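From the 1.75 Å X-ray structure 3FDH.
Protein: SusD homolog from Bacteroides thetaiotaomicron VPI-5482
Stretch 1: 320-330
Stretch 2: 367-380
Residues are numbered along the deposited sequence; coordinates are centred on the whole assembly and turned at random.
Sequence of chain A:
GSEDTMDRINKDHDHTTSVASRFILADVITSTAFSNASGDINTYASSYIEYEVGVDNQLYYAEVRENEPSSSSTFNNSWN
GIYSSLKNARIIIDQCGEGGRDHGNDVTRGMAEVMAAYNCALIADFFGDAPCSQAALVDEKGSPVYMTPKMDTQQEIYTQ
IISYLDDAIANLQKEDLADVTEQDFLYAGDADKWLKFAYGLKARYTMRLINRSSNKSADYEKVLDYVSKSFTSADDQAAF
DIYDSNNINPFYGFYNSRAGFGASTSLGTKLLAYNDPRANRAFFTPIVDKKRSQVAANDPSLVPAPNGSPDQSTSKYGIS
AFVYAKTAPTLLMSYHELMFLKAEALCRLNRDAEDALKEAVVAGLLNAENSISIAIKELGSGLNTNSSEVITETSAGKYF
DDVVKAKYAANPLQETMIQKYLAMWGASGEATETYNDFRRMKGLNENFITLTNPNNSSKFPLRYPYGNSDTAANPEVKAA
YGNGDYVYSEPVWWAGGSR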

ATOM      1  N   SER A 320      -5.788  16.517  -3.267  1.00 28.43           N
ATOM      2  CA  SER A 320      -6.773  15.446  -3.316  1.00 28.77           C
ATOM      3  C   SER A 320      -7.634  15.556  -2.043  1.00 28.39           C
ATOM      4  O   SER A 320      -7.160  15.975  -0.988  1.00 28.38           O
ATOM      5  N   ALA A 321      -8.889  15.145  -2.147  1.00 27.39           N
ATOM      6  CA  ALA A 321      -9.827  15.156  -1.010  1.00 28.12           C
ATOM      7  C   ALA A 321      -9.302  14.275   0.140  1.00 29.02           C
ATOM      8  O   ALA A 321      -9.563  14.487   1.334  1.00 28.94           O
ATOM      9  N   PHE A 322      -8.491  13.323  -0.281  1.00 28.44           N
ATOM     10  CA  PHE A 322      -7.977  12.252   0.590  1.00 29.64           C
ATOM     11  C   PHE A 322      -7.095  12.725   1.760  1.00 30.52           C
ATOM     12  O   PHE A 322      -7.023  12.074   2.804  1.00 28.13           O
ATOM     13  N   VAL A 323      -6.470  13.884   1.589  1.00 29.53           N
ATOM     14  CA  VAL A 323      -5.586  14.405   2.625  1.00 28.32           C
ATOM     15  C   VAL A 323      -6.384  14.830   3.874  1.00 28.48           C
ATOM     16  O   VAL A 323      -5.815  15.025   4.937  1.00 28.64           O
ATOM     17  N   TYR A 324      -7.709  14.972   3.746  1.00 27.51           N
ATOM     18  CA  TYR A 324      -8.585  15.354   4.872  1.00 27.56           C
ATOM     19  C   TYR A 324      -9.450  14.212   5.415  1.00 27.86           C
ATOM     20  O   TYR A 324     -10.393  14.418   6.193  1.00 28.05           O
ATOM     21  N   ALA A 325      -9.120  12.992   4.998  1.00 27.71           N
ATOM     22  CA  ALA A 325      -9.880  11.767   5.388  1.00 28.28           C
ATOM     23  C   ALA A 325      -9.401  11.289   6.761  1.00 27.71           C
ATOM     24  O   ALA A 325      -8.833  10.225   6.902  1.00 29.34           O
ATOM     25  N   LYS A 326      -9.747  12.086   7.770  1.00 27.88           N
ATOM     26  CA  LYS A 326      -9.203  11.945   9.111  1.00 28.48           C
ATOM     27  C   LYS A 326      -9.328  10.573   9.761  1.00 29.70           C
ATOM     28  O   LYS A 326      -8.386  10.091  10.431  1.00 29.52           O
ATOM     29  N   THR A 327     -10.479   9.961   9.518  1.00 30.90           N
ATOM     30  CA  THR A 327     -10.816   8.686  10.121  1.00 29.75           C
ATOM     31  C   THR A 327     -10.976   7.560   9.124  1.00 29.55           C
ATOM     32  O   THR A 327     -11.467   6.502   9.462  1.00 30.00           O
ATOM     33  N   ALA A 328     -10.482   7.739   7.910  1.00 29.35           N
ATOM     34  CA  ALA A 328     -10.547   6.639   6.952  1.00 28.22           C
ATOM     35  C   ALA A 328      -9.685   5.484   7.452  1.00 27.58           C
ATOM     36  O   ALA A 328      -8.567   5.710   7.960  1.00 28.93           O
ATOM     37  N   PRO A 329     -10.135   4.229   7.248  1.00 29.19           N
ATOM     38  CA  PRO A 329      -9.266   3.140   7.711  1.00 28.84           C
ATOM     39  C   PRO A 329      -8.020   2.950   6.895  1.00 28.97           C
ATOM     40  O   PRO A 329      -7.957   3.312   5.739  1.00 29.75           O
ATOM     41  N   THR A 330      -7.039   2.347   7.538  1.00 29.89           N
ATOM     42  CA  THR A 330      -5.835   1.932   6.869  1.00 27.84           C
ATOM     43  C   THR A 330      -6.095   0.510   6.406  1.00 28.79           C
ATOM     44  O   THR A 330      -6.380  -0.386   7.199  1.00 27.62           O
ATOM     45  N   ASN A 367     -14.809   2.646  -1.931  1.00 28.53           N
ATOM     46  CA  ASN A 367     -13.829   2.916  -0.880  1.00 30.63           C
ATOM     47  C   ASN A 367     -13.394   4.379  -1.001  1.00 31.17           C
ATOM     48  O   ASN A 367     -13.160   5.062  -0.021  1.00 30.08           O
ATOM     49  N   ALA A 368     -13.291   4.821  -2.247  1.00 30.06           N
ATOM     50  CA  ALA A 368     -12.925   6.199  -2.560  1.00 30.66           C
ATOM     51  C   ALA A 368     -13.975   7.145  -2.023  1.00 29.31           C
ATOM     52  O   ALA A 368     -13.685   8.161  -1.400  1.00 27.76           O
ATOM     53  N   GLU A 369     -15.230   6.783  -2.264  1.00 29.95           N
ATOM     54  CA  GLU A 369     -16.340   7.575  -1.805  1.00 30.43           C
ATOM     55  C   GLU A 369     -16.376   7.604  -0.282  1.00 30.86           C
ATOM     56  O   GLU A 369     -16.698   8.619   0.315  1.00 29.96           O
ATOM     57  N   ASN A 370     -16.036   6.485   0.336  1.00 28.44           N
ATOM     58  CA  ASN A 370     -15.998   6.438   1.794  1.00 28.76           C
ATOM     59  C   ASN A 370     -15.035   7.502   2.295  1.00 25.61           C
ATOM     60  O   ASN A 370     -15.364   8.303   3.171  1.00 26.28           O
ATOM     61  N   SER A 371     -13.830   7.522   1.740  1.00 24.87           N
ATOM     62  CA  SER A 371     -12.857   8.496   2.188  1.00 26.50           C
ATOM     63  C   SER A 371     -13.160   9.928   1.835  1.00 28.36           C
ATOM     64  O   SER A 371     -12.895  10.859   2.610  1.00 26.09           O
ATOM     65  N   ILE A 372     -13.728  10.102   0.650  1.00 30.67           N
ATOM     66  CA  ILE A 372     -14.078  11.436   0.168  1.00 28.57           C
ATOM     67  C   ILE A 372     -15.116  12.035   1.112  1.00 30.88           C
ATOM     68  O   ILE A 372     -14.966  13.166   1.527  1.00 33.77           O
ATOM     69  N   SER A 373     -16.158  11.270   1.438  1.00 30.54           N
ATOM     70  CA  SER A 373     -17.217  11.712   2.362  1.00 30.57           C
ATOM     71  C   SER A 373     -16.692  12.046   3.762  1.00 28.46           C
ATOM     72  O   SER A 373     -17.124  13.001   4.395  1.00 29.92           O
ATOM     73  N   ILE A 374     -15.797  11.218   4.248  1.00 28.87           N
ATOM     74  CA  ILE A 374     -15.166  11.455   5.558  1.00 27.81           C
ATOM     75  C   ILE A 374     -14.491  12.826   5.515  1.00 28.00           C
ATOM     76  O   ILE A 374     -14.571  13.638   6.452  1.00 27.58           O
ATOM     77  N   ALA A 375     -13.825  13.076   4.389  1.00 29.06           N
ATOM     78  CA  ALA A 375     -13.026  14.308   4.198  1.00 29.00           C
ATOM     79  C   ALA A 375     -13.893  15.552   4.137  1.00 28.79           C
ATOM     80  O   ALA A 375     -13.558  16.571   4.728  1.00 28.48           O
ATOM     81  N   ILE A 376     -15.010  15.435   3.428  1.00 27.37           N
ATOM     82  CA  ILE A 376     -15.989  16.516   3.302  1.00 27.14           C
ATOM     83  C   ILE A 376     -16.567  16.826   4.678  1.00 27.00           C
ATOM     84  O   ILE A 376     -16.699  17.986   5.059  1.00 28.57           O
ATOM     85  N   LYS A 377     -16.871  15.785   5.437  1.00 27.04           N
ATOM     86  CA  LYS A 377     -17.454  15.983   6.747  1.00 28.82           C
ATOM     87  C   LYS A 377     -16.403  16.681   7.618  1.00 27.69           C
ATOM     88  O   LYS A 377     -16.674  17.671   8.262  1.00 28.36           O
ATOM     89  N   GLU A 378     -15.176  16.211   7.562  1.00 28.23           N
ATOM     90  CA  GLU A 378     -14.107  16.789   8.382  1.00 27.48           C
ATOM     91  C   GLU A 378     -13.871  18.275   8.093  1.00 28.25           C
ATOM     92  O   GLU A 378     -13.714  19.081   9.018  1.00 29.96           O
ATOM     93  N   LEU A 379     -13.842  18.642   6.819  1.00 27.97           N
ATOM     94  CA  LEU A 379     -13.638  20.056   6.421  1.00 28.64           C
ATOM     95  C   LEU A 379     -14.767  20.967   6.833  1.00 29.28           C
ATOM     96  O   LEU A 379     -14.561  22.129   7.152  1.00 29.18           O
ATOM     97  N   GLY A 380     -15.963  20.419   6.871  1.00 29.96           N
ATOM     98  CA  GLY A 380     -17.119  21.211   7.242  1.00 29.63           C
ATOM     99  C   GLY A 380     -17.208  22.531   6.491  1.00 29.35           C
ATOM    100  O   GLY A 380     -17.130  22.583   5.266  1.00 29.45           O
TER

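How does the start of stretch 1 settle against the helix? Ser-320 stays out of reach, but Ala-321, in a short 3-10 segment, points its methyl toward the helix, where CB lies 4.2 Å from Ile-372 CG1. Its carbonyl comes closer still, with Ala-321 O 3.1 Å from Ala-375 CB, an approach that the small alanine side chain permits. Phe-322 leaves its backbone sideways, yet its m rotamer (chi2 -65°) brings the ring end nearer. Ser-371 CB sits at the ring edge, 3.7 Å from Phe-322 CD1, while Phe-322 CE1 lies 4.0 Å from Ile-372 CG1 (m, then t) and Phe-322 CZ 4.3 Å from Ala-368 CB. Val-323 points away.

What does Tyr-324 add? Its side chain, an m rotamer with chi2 -73°, points toward the helix and offers one ring face to Leu-379. The CD2 methyl of Leu-379 stands 3.7 Å from the centroid of the Tyr-324 ring, only 6° off its normal, a CH-pi contact; Leu-379 reaches it with chi1 m and chi2 t. Nearer the backbone, Tyr-324 CB packs 3.9 Å from Ala-375 CB, and Tyr-324 O receives a CA-H...O contact from Ala-375 CA at 3.3 Å. No conventional hydrogen bond joins the two stretches, so packing and water carry the contact.

Why can the backbones come so close at Ala-325? Both residues at this point are alanines, and the CA atoms of Ala-325 and Ala-375 are 4.2 Å apart. Ala-325 CB, directed sideways, lies 3.6 Å from Ser-371 O and 4.4 Å from Ile-374 CG2.

How do Lys-326 and Glu-378 meet? Lys-326 points toward the helix and extends through four t angles, while Glu-378 takes t, then p. Their charged ends stop short of a salt bridge, with Lys-326 NZ 4.1 Å from Glu-378 OE2, and two waters span the gap. Water 1 accepts from Lys-326 NZ at 2.8 Å and donates to Glu-378 OE1 at 2.8 Å; water 2 accepts from Lys-326 NZ at 2.8 Å and donates to Glu-378 OE2 at 2.7 Å.

What closes the contact? The type I turn from Ala-325 to Ala-328 packs against Ile-374, which points toward stretch 1 with chi1 m and chi2 t. Thr-327 (p) places OG1 3.6 Å from Ile-374 CG2, and Ala-328 CB packs 4.1 Å from Ile-374 CD1 and 3.6 Å from Ser-371 OG. Pro-329 CD then lies 4.0 Å from Asn-370 ND2.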

ATOM      1  CB  SER A 320      -6.140  14.053  -3.408  1.00 30.03           C
ATOM      2  OG  SER A 320      -5.501  13.669  -2.194  1.00 31.41           O
ATOM      3  CB  ALA A 321     -11.218  14.660  -1.478  1.00 27.34           C
ATOM      4  CB  PHE A 322      -7.228  11.203  -0.229  1.00 30.00           C
ATOM      5  CG  PHE A 322      -8.100  10.511  -1.234  1.00 28.50           C
ATOM      6  CD1 PHE A 322      -9.151   9.712  -0.813  1.00 27.82           C
ATOM      7  CD2 PHE A 322      -7.915  10.739  -2.596  1.00 30.13           C
ATOM      8  CE1 PHE A 322      -9.955   9.097  -1.733  1.00 25.60           C
ATOM      9  CE2 PHE A 322      -8.716  10.150  -3.519  1.00 29.22           C
ATOM     10  CZ  PHE A 322      -9.758   9.318  -3.092  1.00 19.76           C
ATOM     11  CB  VAL A 323      -4.663  15.555   2.101  1.00 26.05           C
ATOM     12  CG1 VAL A 323      -3.814  15.097   0.835  1.00 26.78           C
ATOM     13  CG2 VAL A 323      -5.461  16.858   1.846  1.00 24.79           C
ATOM     14  CB  TYR A 324      -9.449  16.568   4.491  1.00 27.96           C
ATOM     15  CG  TYR A 324      -8.662  17.857   4.626  1.00 28.58           C
ATOM     16  CD1 TYR A 324      -8.351  18.368   5.876  1.00 29.75           C
ATOM     17  CD2 TYR A 324      -8.216  18.547   3.511  1.00 28.70           C
ATOM     18  CE1 TYR A 324      -7.608  19.525   6.000  1.00 28.83           C
ATOM     19  CE2 TYR A 324      -7.452  19.684   3.628  1.00 26.49           C
ATOM     20  CZ  TYR A 324      -7.145  20.163   4.872  1.00 25.44           C
ATOM     21  OH  TYR A 324      -6.418  21.339   4.981  1.00 33.49           O
ATOM     22  CB  ALA A 325      -9.695  10.647   4.336  1.00 28.84           C
ATOM     23  CB  LYS A 326      -9.789  13.015  10.028  1.00 27.59           C
ATOM     24  CG  LYS A 326      -9.131  13.070  11.397  1.00 32.04           C
ATOM     25  CD  LYS A 326      -9.786  14.161  12.223  1.00 34.21           C
ATOM     26  CE  LYS A 326      -9.105  14.343  13.569  1.00 40.06           C
ATOM     27  NZ  LYS A 326      -9.610  15.552  14.312  1.00 43.99           N
ATOM     28  CB  THR A 327     -12.056   8.804  11.019  1.00 29.44           C
ATOM     29  OG1 THR A 327     -13.176   9.223  10.246  1.00 30.09           O
ATOM     30  CG2 THR A 327     -11.814   9.822  12.135  1.00 29.92           C
ATOM     31  CB  ALA A 328     -10.071   7.097   5.544  1.00 28.42           C
ATOM     32  CB  PRO A 329     -10.120   1.873   7.536  1.00 29.87           C
ATOM     33  CG  PRO A 329     -11.261   2.271   6.574  1.00 30.71           C
ATOM     34  CD  PRO A 329     -11.444   3.758   6.751  1.00 29.61           C
ATOM     35  CB  THR A 330      -4.580   1.969   7.759  1.00 28.51           C
ATOM     36  OG1 THR A 330      -4.275   3.323   8.099  1.00 30.11           O
ATOM     37  CG2 THR A 330      -3.406   1.339   7.031  1.00 28.40           C
ATOM     38  CB  ASN A 367     -12.618   1.994  -1.007  1.00 29.39           C
ATOM     39  CG  ASN A 367     -11.539   2.303  -0.011  1.00 32.44           C
ATOM     40  OD1 ASN A 367     -11.748   2.226   1.206  1.00 30.30           O
ATOM     41  ND2 ASN A 367     -10.363   2.687  -0.527  1.00 25.04           N
ATOM     42  CB  ALA A 368     -12.793   6.380  -4.077  1.00 29.74           C
ATOM     43  CB  GLU A 369     -17.657   7.024  -2.333  1.00 30.20           C
ATOM     44  CG  GLU A 369     -18.885   7.761  -1.802  1.00 30.76           C
ATOM     45  CD  GLU A 369     -18.928   9.244  -2.206  1.00 33.52           C
ATOM     46  OE1 GLU A 369     -18.833   9.563  -3.412  1.00 29.65           O
ATOM     47  OE2 GLU A 369     -19.086  10.094  -1.319  1.00 36.39           O
ATOM     48  CB  ASN A 370     -15.567   5.062   2.306  1.00 27.32           C
ATOM     49  CG  ASN A 370     -15.764   4.905   3.814  1.00 30.99           C
ATOM     50  OD1 ASN A 370     -16.873   5.066   4.337  1.00 33.21           O
ATOM     51  ND2 ASN A 370     -14.685   4.590   4.514  1.00 29.96           N
ATOM     52  CB  SER A 371     -11.486   8.138   1.623  1.00 26.46           C
ATOM     53  OG  SER A 371     -11.161   6.865   2.107  1.00 27.93           O
ATOM     54  CB  ILE A 372     -14.564  11.415  -1.280  1.00 28.48           C
ATOM     55  CG1 ILE A 372     -13.364  11.063  -2.164  1.00 25.98           C
ATOM     56  CG2 ILE A 372     -15.237  12.804  -1.642  1.00 28.00           C
ATOM     57  CD1 ILE A 372     -13.737  10.765  -3.603  1.00 25.68           C
ATOM     58  CB  SER A 373     -18.338  10.681   2.466  1.00 31.44           C
ATOM     59  OG  SER A 373     -19.023  10.660   1.230  1.00 38.79           O
ATOM     60  CB  ILE A 374     -14.150  10.330   5.919  1.00 27.45           C
ATOM     61  CG1 ILE A 374     -14.919   9.056   6.349  1.00 26.08           C
ATOM     62  CG2 ILE A 374     -13.213  10.758   7.030  1.00 22.82           C
ATOM     63  CD1 ILE A 374     -14.004   7.799   6.456  1.00 23.18           C
ATOM     64  CB  ALA A 375     -12.122  14.208   2.978  1.00 28.63           C
ATOM     65  CB  ILE A 376     -17.106  16.163   2.263  1.00 25.82           C
ATOM     66  CG1 ILE A 376     -16.497  16.138   0.850  1.00 29.51           C
ATOM     67  CG2 ILE A 376     -18.285  17.155   2.354  1.00 24.01           C
ATOM     68  CD1 ILE A 376     -17.398  15.551  -0.210  1.00 29.57           C
ATOM     69  CB  LYS A 377     -17.933  14.659   7.376  1.00 29.36           C
ATOM     70  CG  LYS A 377     -18.727  14.808   8.686  1.00 35.48           C
ATOM     71  CD  LYS A 377     -18.744  13.492   9.458  1.00 43.84           C
ATOM     72  CE  LYS A 377     -19.651  13.502  10.702  1.00 48.11           C
ATOM     73  NZ  LYS A 377     -21.086  13.189  10.391  1.00 55.30           N
ATOM     74  CB  GLU A 378     -12.803  15.994   8.208  1.00 29.06           C
ATOM     75  CG  GLU A 378     -11.585  16.639   8.848  1.00 31.40           C
ATOM     76  CD  GLU A 378     -11.662  16.782  10.368  1.00 35.63           C
ATOM     77  OE1 GLU A 378     -12.537  16.180  11.039  1.00 38.99           O
ATOM     78  OE2 GLU A 378     -10.819  17.546  10.884  1.00 39.91           O
ATOM     79  CB  LEU A 379     -13.387  20.212   4.916  1.00 28.02           C
ATOM     80  CG  LEU A 379     -11.944  19.931   4.502  1.00 34.08           C
ATOM     81  CD1 LEU A 379     -11.819  19.949   2.978  1.00 33.74           C
ATOM     82  CD2 LEU A 379     -11.047  20.983   5.118  1.00 34.00           C
TER
HETATM   83  O   HOH W   1     -12.321  15.373  13.709  1.00 50.23           O
HETATM   84  O   HOH W   2      -9.600  18.071  13.190  1.00 59.37           O